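Local coordinates for regulatory Subunit of Protein Kinase A (cAMP-dependent) from Euglena gracilis (Euglena gracilis, PDB 6RSX) that binds cAMP in two tandem cyclic nucleotide-binding domains and, as a regulatory subunit, probably controls the activity of the catalytic subunit of protein kinase A, at residues A[89-94]-A[124-129]; A[186-191]-A[253-258]; A[238-243]-A[261-266]. All blocks are in the same frame, centred on the assembly; numbering follows the deposited sequence.

How the contacts relate
The three contacts divide between the two cyclic nucleotide-binding domains, each with its own bound cAMP. Contact 1 belongs to the first domain and closes along the chain before the others open; its centre lies about 40 Å from that of contact 2 and about 29 Å from that of contact 3, on the opposite side of the chain's centre. Contacts 2 and 3 share the second domain, their centres about 20 Å apart. Their segments alternate along the chain, and strand 256-262 serves both: its start pairs with strand 185-189, its end leads into helix 263-269. One continuous strand thus links a sheet edge to helix 263-269, which packs on the phosphate-binding helix 237-242.

Contact 1. Residues A[89-94]-A[124-129]; sequences CNILIQ and RAASVQ. With CMP (adenosine-3',5'-cyclic-monophosphate), chain B.
Two neighbouring antiparallel strands of the cyclic nucleotide-binding beta-barrel, 89-93 and 127-130, meet here, and the loop entering the second holds the arginine of the phosphate-binding cassette. Four backbone bonds join them. In the hydrogen-bonded pairs Asn90 with Gln129 and Leu92 with Ser127, each residue gives its N-H and lends its carbonyl to the partner. The straightest runs from Leu92 N to Ser127 O, 2.9 Å with 174° at the hydrogen; the return bond approaches Leu92 O nearly along the C=O axis but bends to 145°.

Between them lies the non-hydrogen-bonded pair of Ile91 and Val128. Their side chains run alongside each other, with Ile91 CD1 3.7 Å from Val128 CG2. Ile91 CG2, anti to its backbone N, turns to the adenine and comes within 3.6 Å of its N7, while Ile93 CD1 lies 3.7 Å from adenine N1.

The face bearing Asn90, Leu92, Ser127 and Gln129 is partly polar and uses water. One water accepts from Asn90 ND2 and donates to Gln129 OE1 at 2.6 Å; another, past the strand end, links Gln94 OE1 to Ser127 OG. Further amide and hydroxyl bonds lead outside: Asn90 OD1 to Thr106 OG1, Gln94 NE2 to Ala99 O, Gln129 NE2 to Gly68 O, and Ser127 OG to Gln74 N.

Arg124, its chain bent at chi2, presents NH1 edge-on to the phosphate, with O1P in the guanidinium plane at 2.8 Å. NH1 also binds Gly114 O, and NH2 is held by Asp79 and by Asn80 O, so the whole group is fixed in rotation and its charge probably helps balance that of the phosphate. The other exocyclic phosphate oxygen is met by the backbone: Ala125 N donates to O2P at 2.8 Å, 167° at the hydrogen.

Contact 2. Residues A[186-191]-A[253-258]; sequences PCTFKD and EGVSHC
An antiparallel beta ladder at a sheet edge ends in a side chain that extends the pairing where the backbone bonds stop. Strand 185-189 and the start of 256-262 share four N-H to O=C bonds, in the pairs Cys187 with Cys258 and Phe189 with Ser256. One is less well aligned with its acceptor: Cys187 N reaches Cys258 O at 2.9 Å from 45° above the carbonyl plane.

Past these pairs Asp191 takes over. Its CB lies 3.7 Å from Gly254 CA, and CG, anti to the backbone N (chi1 -174°), passes 3.5 Å from Gly254 N. At the tip OD1 accepts the Gly254 N-H at 2.7 Å and 167°, met from above the carboxylate plane. Glu253 OE1 sits 3.9 Å from Asp191 OD1, a like-charge approach that could raise the proton affinity of either carboxylate, though Lys214, in a long, weak ion pair with Glu253 OE2, may temper it. An alanine at Asp191 would lose the carboxylate that accepts from Gly254 N, and would probably loosen the turn into strand 256-262.

Of the side chains, Thr188 and His257 run alongside each other, with Thr188 OG1 at the imidazole edge, 3.4 Å from His257 CD2; His257 ND1 is hydrogen-bonded to Asp210. On the other face, Cys258 SG meets the edge of the Phe189 ring, 5.2 Å from its centroid, in a sulfur-aromatic contact. Cys187 SG rests 3.7 Å from Cys258 CB.

The pair belongs to the beta-barrel of the second cyclic nucleotide-binding domain. Strand 185-189 is an outermost strand of its sheet, and strand 256-262 runs between it and strand 204-208, from which Tyr206 touches Cys187 and Ile208 touches Cys258. Phe189, Ser256 and Cys258 all touch Met213 of strand 213-219.

Contact 3. Residues A[238-243]-A[261-266]; sequences MSLMFN and LDRESF. With CMP (adenosine-3',5'-cyclic-monophosphate), chain C.
O1P of the second cAMP is gripped by two bonds from one residue, Ser239. Ser239 N donates to O1P at 2.9 Å and Ser239 OG at 2.7 Å, so that phosphate oxygen sits against the first turn of helix 237-242, whose N-terminal end would probably help stabilise its negative charge. The Ser239 OG takes the crowded position between its backbone N and carbonyl carbon (chi1 51°), which brings it beside its own N-H.

From the next residue the helix meets helix 263-269 through apolar side chains and a guanidinium face. Leu240 crosses Phe266 obliquely, its CB 3.6 Å from Phe266 CD2 and its branch CD1 near Phe266 CD2 and CG. Leu240 CD2, the other branch, lies over the centre of one face of the Arg263 guanidinium, 3.5 Å from Arg263 CZ. Met241 CG comes to the edge of the Phe266 ring in its plane, 3.6 Å from CE2.

At the start of helix 263-269 Asp262 is the N-cap: its OD1 accepts from Ser265 N at 2.8 Å, and its OD2 forms a salt bridge with Arg46. Phe266 also meets Phe205 and Leu277.

A helix that begins at the cAMP phosphate and packs on the helix following the barrel is the phosphate-binding cassette arrangement of cyclic nucleotide-binding domains, consistent with a path by which nucleotide occupancy is relayed to the C-terminal helices.

Contact 1. Residues A[89-94]-A[124-129]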
loop_
_atom_site.group_PDB
_atom_site.type_symbol
_atom_site.label_atom_id
_atom_site.label_comp_id
_atom_site.label_asym_id
_atom_site.label_seq_id
_atom_site.Cartn_x
_atom_site.Cartn_y
_atom_site.Cartn_z
ATOM N N CYS A 89 -9.793 -2.672 14.771
ATOM C CA CYS A 89 -9.253 -1.669 15.689
ATOM C C CYS A 89 -9.555 -0.283 15.155
ATOM O O CYS A 89 -9.536 -0.065 13.935
ATOM C CB CYS A 89 -7.696 -1.788 15.867
ATOM S SG CYS A 89 -7.162 -3.278 16.707
ATOM N N ASN A 90 -9.829 0.661 16.049
ATOM C CA ASN A 90 -9.989 2.056 15.663
ATOM C C ASN A 90 -8.681 2.803 15.871
ATOM O O ASN A 90 -8.051 2.670 16.924
ATOM C CB ASN A 90 -11.092 2.741 16.467
ATOM C CG ASN A 90 -12.506 2.309 15.971
ATOM O OD1 ASN A 90 -12.636 1.776 14.879
ATOM N ND2 ASN A 90 -13.516 2.503 16.792
ATOM N N ILE A 91 -8.319 3.607 14.882
ATOM C CA ILE A 91 -7.203 4.547 14.974
ATOM C C ILE A 91 -7.787 5.874 15.440
ATOM O O ILE A 91 -8.660 6.451 14.770
ATOM C CB ILE A 91 -6.501 4.717 13.619
ATOM C CG1 ILE A 91 -6.039 3.374 13.059
ATOM C CG2 ILE A 91 -5.361 5.744 13.741
ATOM C CD1 ILE A 91 -5.125 2.536 14.008
ATOM N N LEU A 92 -7.332 6.345 16.598
ATOM C CA LEU A 92 -7.823 7.576 17.219
ATOM C C LEU A 92 -6.662 8.547 17.396
ATOM O O LEU A 92 -5.591 8.155 17.872
ATOM C CB LEU A 92 -8.461 7.282 18.586
ATOM C CG LEU A 92 -9.572 6.229 18.543
ATOM C CD1 LEU A 92 -9.694 5.479 19.819
ATOM C CD2 LEU A 92 -10.834 6.988 18.278
ATOM N N ILE A 93 -6.857 9.808 17.023
ATOM C CA ILE A 93 -5.781 10.787 17.133
ATOM C C ILE A 93 -6.296 12.043 17.830
ATOM O O ILE A 93 -7.287 12.643 17.405
ATOM C CB ILE A 93 -5.162 11.126 15.768
ATOM C CG1 ILE A 93 -4.614 9.843 15.116
ATOM C CG2 ILE A 93 -4.046 12.224 15.934
ATOM C CD1 ILE A 93 -4.098 10.059 13.661
ATOM N N GLN A 94 -5.608 12.438 18.903
ATOM C CA GLN A 94 -5.892 13.700 19.578
ATOM C C GLN A 94 -5.066 14.807 18.952
ATOM O O GLN A 94 -3.908 14.589 18.565
ATOM C CB GLN A 94 -5.477 13.608 21.071
ATOM C CG GLN A 94 -6.173 12.505 21.836
ATOM C CD GLN A 94 -5.357 12.123 23.023
ATOM O OE1 GLN A 94 -4.729 11.061 23.031
ATOM N NE2 GLN A 94 -5.339 12.988 24.037
ATOM N N ARG A 124 4.212 7.398 20.179
ATOM C CA ARG A 124 3.097 6.941 19.295
ATOM C C ARG A 124 2.276 8.110 18.760
ATOM O O ARG A 124 1.849 9.008 19.502
ATOM C CB ARG A 124 2.153 6.000 20.059
ATOM C CG ARG A 124 2.724 4.689 20.622
ATOM C CD ARG A 124 3.405 3.823 19.552
ATOM N NE ARG A 124 3.734 2.510 20.101
ATOM C CZ ARG A 124 4.242 1.531 19.374
ATOM N NH1 ARG A 124 4.467 1.749 18.071
ATOM N NH2 ARG A 124 4.469 0.334 19.948
ATOM N N ALA A 125 1.936 8.061 17.456
ATOM C CA ALA A 125 1.161 9.123 16.807
ATOM C C ALA A 125 -0.369 8.959 16.922
ATOM O O ALA A 125 -1.118 9.868 16.552
ATOM C CB ALA A 125 1.554 9.216 15.311
ATOM N N ALA A 126 -0.842 7.819 17.408
ATOM C CA ALA A 126 -2.264 7.553 17.492
ATOM C C ALA A 126 -2.470 6.540 18.595
ATOM O O ALA A 126 -1.565 5.757 18.914
ATOM C CB ALA A 126 -2.773 7.015 16.139
ATOM N N SER A 127 -3.679 6.542 19.150
ATOM C CA SER A 127 -4.132 5.417 19.943
ATOM C C SER A 127 -4.744 4.359 19.023
ATOM O O SER A 127 -5.350 4.686 17.987
ATOM C CB SER A 127 -5.177 5.877 20.958
ATOM O OG SER A 127 -4.633 6.858 21.883
ATOM N N VAL A 128 -4.650 3.102 19.429
ATOM C CA VAL A 128 -5.267 2.002 18.665
ATOM C C VAL A 128 -6.121 1.199 19.630
ATOM O O VAL A 128 -5.593 0.593 20.579
ATOM C CB VAL A 128 -4.217 1.104 18.000
ATOM C CG1 VAL A 128 -4.899 0.015 17.126
ATOM C CG2 VAL A 128 -3.261 1.938 17.170
ATOM N N GLN A 129 -7.440 1.199 19.405
ATOM C CA GLN A 129 -8.378 0.606 20.355
ATOM C C GLN A 129 -9.080 -0.590 19.733
ATOM O O GLN A 129 -9.605 -0.480 18.620
ATOM C CB GLN A 129 -9.415 1.646 20.787
ATOM C CG GLN A 129 -10.400 1.094 21.785
ATOM C CD GLN A 129 -11.314 2.178 22.343
ATOM O OE1 GLN A 129 -11.603 3.151 21.667
ATOM N NE2 GLN A 129 -11.738 2.024 23.597
HETATM P P CMP B . 3.014 4.651 15.763
HETATM O O1P CMP B . 4.250 3.826 16.259
HETATM O O2P CMP B . 2.980 6.121 15.734
HETATM O "O5'" CMP B . 1.753 4.276 16.689
HETATM C "C5'" CMP B . 0.419 4.512 16.243
HETATM C "C4'" CMP B . 0.303 3.906 14.875
HETATM O "O4'" CMP B . -0.953 4.135 14.224
HETATM C "C3'" CMP B . 1.288 4.471 13.884
HETATM O "O3'" CMP B . 2.613 4.105 14.193
HETATM C "C2'" CMP B . 0.757 3.939 12.550
HETATM O "O2'" CMP B . 1.256 2.625 12.356
HETATM C "C1'" CMP B . -0.771 3.874 12.834
HETATM N N9 CMP B . -1.562 4.853 12.098
HETATM C C8 CMP B . -2.704 4.568 11.381
HETATM N N7 CMP B . -3.186 5.699 10.900
HETATM C C5 CMP B . -2.341 6.672 11.269
HETATM C C6 CMP B . -2.404 8.008 10.978
HETATM N N6 CMP B . -3.359 8.777 10.217
HETATM N N1 CMP B . -1.474 8.839 11.392
HETATM C C2 CMP B . -0.465 8.334 12.167
HETATM N N3 CMP B . -0.371 6.995 12.462
HETATM C C4 CMP B . -1.340 6.168 12.012
HETATM O O HOH W 1 -13.073 3.385 19.511
HETATM O O HOH W 2 -5.362 9.265 21.052
#

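Contact 2. Residues A[186-191]-A[253-258]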
loop_
_atom_site.group_PDB
_atom_site.type_symbol
_atom_site.label_atom_id
_atom_site.label_comp_id
_atom_site.label_asym_id
_atom_site.label_seq_id
_atom_site.Cartn_x
_atom_site.Cartn_y
_atom_site.Cartn_z
ATOM N N PRO A 186 8.349 -0.171 -8.230
ATOM C CA PRO A 186 8.986 0.406 -9.424
ATOM C C PRO A 186 8.954 -0.570 -10.593
ATOM O O PRO A 186 9.107 -1.781 -10.411
ATOM C CB PRO A 186 10.418 0.672 -8.968
ATOM C CG PRO A 186 10.632 -0.349 -7.865
ATOM C CD PRO A 186 9.323 -0.421 -7.151
ATOM N N CYS A 187 8.734 -0.046 -11.799
ATOM C CA CYS A 187 8.832 -0.879 -12.990
ATOM C C CYS A 187 9.387 -0.054 -14.142
ATOM O O CYS A 187 9.096 1.140 -14.258
ATOM C CB CYS A 187 7.478 -1.499 -13.367
ATOM S SG CYS A 187 6.058 -0.424 -13.079
ATOM N N THR A 188 10.214 -0.696 -14.964
ATOM C CA THR A 188 10.906 -0.071 -16.085
ATOM C C THR A 188 10.407 -0.709 -17.372
ATOM O O THR A 188 10.219 -1.928 -17.431
ATOM C CB THR A 188 12.424 -0.240 -15.974
ATOM O OG1 THR A 188 12.885 0.378 -14.763
ATOM C CG2 THR A 188 13.144 0.401 -17.167
ATOM N N PHE A 189 10.167 0.120 -18.388
ATOM C CA PHE A 189 9.612 -0.358 -19.655
ATOM C C PHE A 189 10.459 0.124 -20.821
ATOM O O PHE A 189 10.790 1.312 -20.905
ATOM C CB PHE A 189 8.169 0.102 -19.810
ATOM C CG PHE A 189 7.253 -0.482 -18.780
ATOM C CD1 PHE A 189 6.932 -1.823 -18.809
ATOM C CD2 PHE A 189 6.722 0.313 -17.779
ATOM C CE1 PHE A 189 6.101 -2.374 -17.860
ATOM C CE2 PHE A 189 5.871 -0.236 -16.821
ATOM C CZ PHE A 189 5.573 -1.580 -16.858
ATOM N N LYS A 190 10.812 -0.804 -21.707
ATOM C CA LYS A 190 11.624 -0.506 -22.875
ATOM C C LYS A 190 10.747 -0.048 -24.039
ATOM O O LYS A 190 9.529 -0.243 -24.053
ATOM C CB LYS A 190 12.432 -1.738 -23.281
ATOM C CG LYS A 190 11.545 -2.919 -23.619
ATOM C CD LYS A 190 12.326 -4.125 -24.126
ATOM C CE LYS A 190 11.367 -5.252 -24.523
ATOM N NZ LYS A 190 12.045 -6.424 -25.152
ATOM N N ASP A 191 11.383 0.577 -25.022
ATOM C CA ASP A 191 10.654 1.033 -26.202
ATOM C C ASP A 191 9.786 -0.086 -26.775
ATOM O O ASP A 191 10.231 -1.228 -26.920
ATOM C CB ASP A 191 11.637 1.543 -27.259
ATOM C CG ASP A 191 10.932 2.162 -28.470
ATOM O OD1 ASP A 191 9.932 2.886 -28.265
ATOM O OD2 ASP A 191 11.390 1.947 -29.619
ATOM N N GLU A 253 6.775 4.247 -25.187
ATOM C CA GLU A 253 7.391 4.895 -26.342
ATOM C C GLU A 253 8.751 5.367 -25.849
ATOM O O GLU A 253 8.844 6.348 -25.101
ATOM C CB GLU A 253 6.523 6.040 -26.869
ATOM C CG GLU A 253 7.117 6.779 -28.063
ATOM C CD GLU A 253 6.688 6.189 -29.405
ATOM O OE1 GLU A 253 6.907 4.976 -29.645
ATOM O OE2 GLU A 253 6.119 6.944 -30.220
ATOM N N GLY A 254 9.796 4.654 -26.241
ATOM C CA GLY A 254 11.070 4.835 -25.588
ATOM C C GLY A 254 11.026 4.185 -24.222
ATOM O O GLY A 254 10.090 3.465 -23.886
ATOM N N VAL A 255 12.066 4.451 -23.427
ATOM C CA VAL A 255 12.161 3.901 -22.080
ATOM C C VAL A 255 11.298 4.730 -21.137
ATOM O O VAL A 255 11.309 5.968 -21.179
ATOM C CB VAL A 255 13.622 3.864 -21.614
ATOM C CG1 VAL A 255 13.698 3.468 -20.141
ATOM C CG2 VAL A 255 14.401 2.892 -22.482
ATOM N N SER A 256 10.535 4.048 -20.294
ATOM C CA SER A 256 9.667 4.703 -19.332
ATOM C C SER A 256 9.887 4.079 -17.967
ATOM O O SER A 256 10.119 2.870 -17.856
ATOM C CB SER A 256 8.195 4.569 -19.717
ATOM O OG SER A 256 7.955 5.292 -20.903
ATOM N N HIS A 257 9.790 4.909 -16.932
ATOM C CA HIS A 257 9.856 4.442 -15.550
ATOM C C HIS A 257 8.549 4.749 -14.851
ATOM O O HIS A 257 8.067 5.890 -14.881
ATOM C CB HIS A 257 11.016 5.076 -14.798
ATOM C CG HIS A 257 12.331 4.758 -15.404
ATOM N ND1 HIS A 257 12.941 5.587 -16.317
ATOM C CD2 HIS A 257 13.144 3.686 -15.256
ATOM C CE1 HIS A 257 14.085 5.045 -16.695
ATOM N NE2 HIS A 257 14.234 3.895 -16.062
ATOM N N CYS A 258 7.965 3.721 -14.258
ATOM C CA CYS A 258 6.671 3.825 -13.623
ATOM C C CYS A 258 6.759 3.290 -12.205
ATOM O O CYS A 258 7.767 2.708 -11.783
ATOM C CB CYS A 258 5.611 3.043 -14.398
ATOM S SG CYS A 258 5.307 3.741 -16.057
#

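Contact 3. Residues A[238-243]-A[261-266]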
loop_
_atom_site.group_PDB
_atom_site.type_symbol
_atom_site.label_atom_id
_atom_site.label_comp_id
_atom_site.label_asym_id
_atom_site.label_seq_id
_atom_site.Cartn_x
_atom_site.Cartn_y
_atom_site.Cartn_z
ATOM N N MET A 238 -9.426 1.674 -14.961
ATOM C CA MET A 238 -10.817 1.320 -15.231
ATOM C C MET A 238 -11.051 -0.183 -15.085
ATOM O O MET A 238 -12.056 -0.605 -14.499
ATOM C CB MET A 238 -11.224 1.841 -16.605
ATOM C CG MET A 238 -11.399 3.363 -16.584
ATOM S SD MET A 238 -12.276 3.922 -18.052
ATOM C CE MET A 238 -11.122 3.231 -19.238
ATOM N N SER A 239 -10.117 -1.005 -15.567
ATOM C CA SER A 239 -10.270 -2.442 -15.389
ATOM C C SER A 239 -10.366 -2.797 -13.914
ATOM O O SER A 239 -11.112 -3.702 -13.527
ATOM C CB SER A 239 -9.107 -3.189 -16.044
ATOM O OG SER A 239 -7.844 -2.673 -15.622
ATOM N N LEU A 240 -9.614 -2.090 -13.070
ATOM C CA LEU A 240 -9.619 -2.434 -11.662
ATOM C C LEU A 240 -10.836 -1.870 -10.952
ATOM O O LEU A 240 -11.404 -2.539 -10.086
ATOM C CB LEU A 240 -8.325 -1.940 -11.006
ATOM C CG LEU A 240 -7.028 -2.562 -11.528
ATOM C CD1 LEU A 240 -5.818 -1.986 -10.763
ATOM C CD2 LEU A 240 -7.053 -4.076 -11.452
ATOM N N MET A 241 -11.255 -0.646 -11.294
ATOM C CA MET A 241 -12.354 -0.022 -10.561
ATOM C C MET A 241 -13.686 -0.700 -10.860
ATOM O O MET A 241 -14.559 -0.782 -9.983
ATOM C CB MET A 241 -12.433 1.470 -10.887
ATOM C CG MET A 241 -11.217 2.249 -10.438
ATOM S SD MET A 241 -11.204 3.969 -10.942
ATOM C CE MET A 241 -12.389 4.679 -9.795
ATOM N N PHE A 242 -13.866 -1.184 -12.089
ATOM C CA PHE A 242 -15.146 -1.716 -12.547
ATOM C C PHE A 242 -15.069 -3.199 -12.877
ATOM O O PHE A 242 -16.026 -3.753 -13.437
ATOM C CB PHE A 242 -15.633 -0.933 -13.764
ATOM C CG PHE A 242 -15.589 0.546 -13.574
ATOM C CD1 PHE A 242 -16.257 1.138 -12.518
ATOM C CD2 PHE A 242 -14.882 1.349 -14.454
ATOM C CE1 PHE A 242 -16.216 2.502 -12.332
ATOM C CE2 PHE A 242 -14.839 2.720 -14.273
ATOM C CZ PHE A 242 -15.510 3.296 -13.212
ATOM N N ASN A 243 -13.956 -3.849 -12.550
ATOM C CA ASN A 243 -13.748 -5.277 -12.786
ATOM C C ASN A 243 -14.168 -5.672 -14.205
ATOM O O ASN A 243 -15.112 -6.429 -14.427
ATOM C CB ASN A 243 -14.493 -6.118 -11.746
ATOM C CG ASN A 243 -13.885 -7.492 -11.580
ATOM O OD1 ASN A 243 -13.137 -7.966 -12.440
ATOM N ND2 ASN A 243 -14.197 -8.141 -10.467
ATOM N N LEU A 261 0.625 -0.274 -8.627
ATOM C CA LEU A 261 -0.124 -0.905 -7.548
ATOM C C LEU A 261 -0.798 -2.141 -8.108
ATOM O O LEU A 261 -1.452 -2.068 -9.168
ATOM C CB LEU A 261 -1.180 0.033 -6.968
ATOM C CG LEU A 261 -0.753 1.320 -6.299
ATOM C CD1 LEU A 261 -1.989 2.076 -5.875
ATOM C CD2 LEU A 261 0.151 0.963 -5.059
ATOM N N ASP A 262 -0.649 -3.271 -7.413
ATOM C CA ASP A 262 -1.386 -4.447 -7.861
ATOM C C ASP A 262 -2.854 -4.329 -7.451
ATOM O O ASP A 262 -3.240 -3.449 -6.682
ATOM C CB ASP A 262 -0.723 -5.740 -7.347
ATOM C CG ASP A 262 -0.896 -5.965 -5.841
ATOM O OD1 ASP A 262 -1.751 -5.329 -5.192
ATOM O OD2 ASP A 262 -0.141 -6.807 -5.298
ATOM N N ARG A 263 -3.695 -5.205 -8.013
ATOM C CA ARG A 263 -5.139 -5.073 -7.820
ATOM C C ARG A 263 -5.517 -4.954 -6.341
ATOM O O ARG A 263 -6.344 -4.114 -5.959
ATOM C CB ARG A 263 -5.860 -6.260 -8.446
ATOM C CG ARG A 263 -7.333 -6.247 -8.161
ATOM C CD ARG A 263 -8.037 -7.470 -8.731
ATOM N NE ARG A 263 -7.776 -7.667 -10.155
ATOM C CZ ARG A 263 -8.555 -7.215 -11.140
ATOM N NH1 ARG A 263 -8.230 -7.463 -12.405
ATOM N NH2 ARG A 263 -9.659 -6.515 -10.869
ATOM N N GLU A 264 -4.947 -5.822 -5.504
ATOM C CA GLU A 264 -5.265 -5.825 -4.072
ATOM C C GLU A 264 -4.901 -4.494 -3.407
ATOM O O GLU A 264 -5.699 -3.922 -2.657
ATOM C CB GLU A 264 -4.547 -7.000 -3.400
ATOM C CG GLU A 264 -4.878 -7.213 -1.928
ATOM C CD GLU A 264 -4.045 -8.337 -1.275
ATOM O OE1 GLU A 264 -2.987 -8.727 -1.805
ATOM O OE2 GLU A 264 -4.444 -8.843 -0.211
ATOM N N SER A 265 -3.702 -3.971 -3.692
ATOM C CA SER A 265 -3.270 -2.692 -3.123
ATOM C C SER A 265 -4.062 -1.529 -3.691
ATOM O O SER A 265 -4.435 -0.608 -2.957
ATOM C CB SER A 265 -1.784 -2.460 -3.400
ATOM O OG SER A 265 -0.981 -3.395 -2.726
ATOM N N PHE A 266 -4.289 -1.526 -5.009
ATOM C CA PHE A 266 -5.132 -0.488 -5.593
ATOM C C PHE A 266 -6.472 -0.407 -4.868
ATOM O O PHE A 266 -6.898 0.664 -4.415
ATOM C CB PHE A 266 -5.321 -0.754 -7.090
ATOM C CG PHE A 266 -6.190 0.256 -7.766
ATOM C CD1 PHE A 266 -5.682 1.500 -8.097
ATOM C CD2 PHE A 266 -7.517 -0.033 -8.056
ATOM C CE1 PHE A 266 -6.477 2.444 -8.726
ATOM C CE2 PHE A 266 -8.323 0.899 -8.672
ATOM C CZ PHE A 266 -7.809 2.145 -9.009
HETATM P P CMP C . -7.886 0.416 -18.513
HETATM O O1P CMP C . -7.748 -0.468 -17.142
HETATM O O2P CMP C . -9.115 0.204 -19.307
HETATM O "O5'" CMP C . -6.681 -0.008 -19.467
HETATM C "C5'" CMP C . -6.277 0.878 -20.518
HETATM C "C4'" CMP C . -6.213 2.271 -19.950
HETATM O "O4'" CMP C . -5.909 3.315 -20.890
HETATM C "C3'" CMP C . -7.458 2.799 -19.290
HETATM O "O3'" CMP C . -7.837 2.055 -18.133
HETATM C "C2'" CMP C . -7.069 4.245 -19.024
HETATM O "O2'" CMP C . -6.268 4.295 -17.827
HETATM C "C1'" CMP C . -6.133 4.537 -20.222
HETATM N N9 CMP C . -6.644 5.554 -21.147
HETATM C C8 CMP C . -5.989 6.669 -21.487
HETATM N N7 CMP C . -6.754 7.340 -22.342
HETATM C C5 CMP C . -7.865 6.609 -22.541
HETATM C C6 CMP C . -8.957 6.856 -23.335
HETATM N N6 CMP C . -9.263 7.962 -24.195
HETATM N N1 CMP C . -9.963 6.002 -23.365
HETATM C C2 CMP C . -9.895 4.871 -22.613
HETATM N N3 CMP C . -8.809 4.623 -21.807
HETATM C C4 CMP C . -7.807 5.503 -21.806
#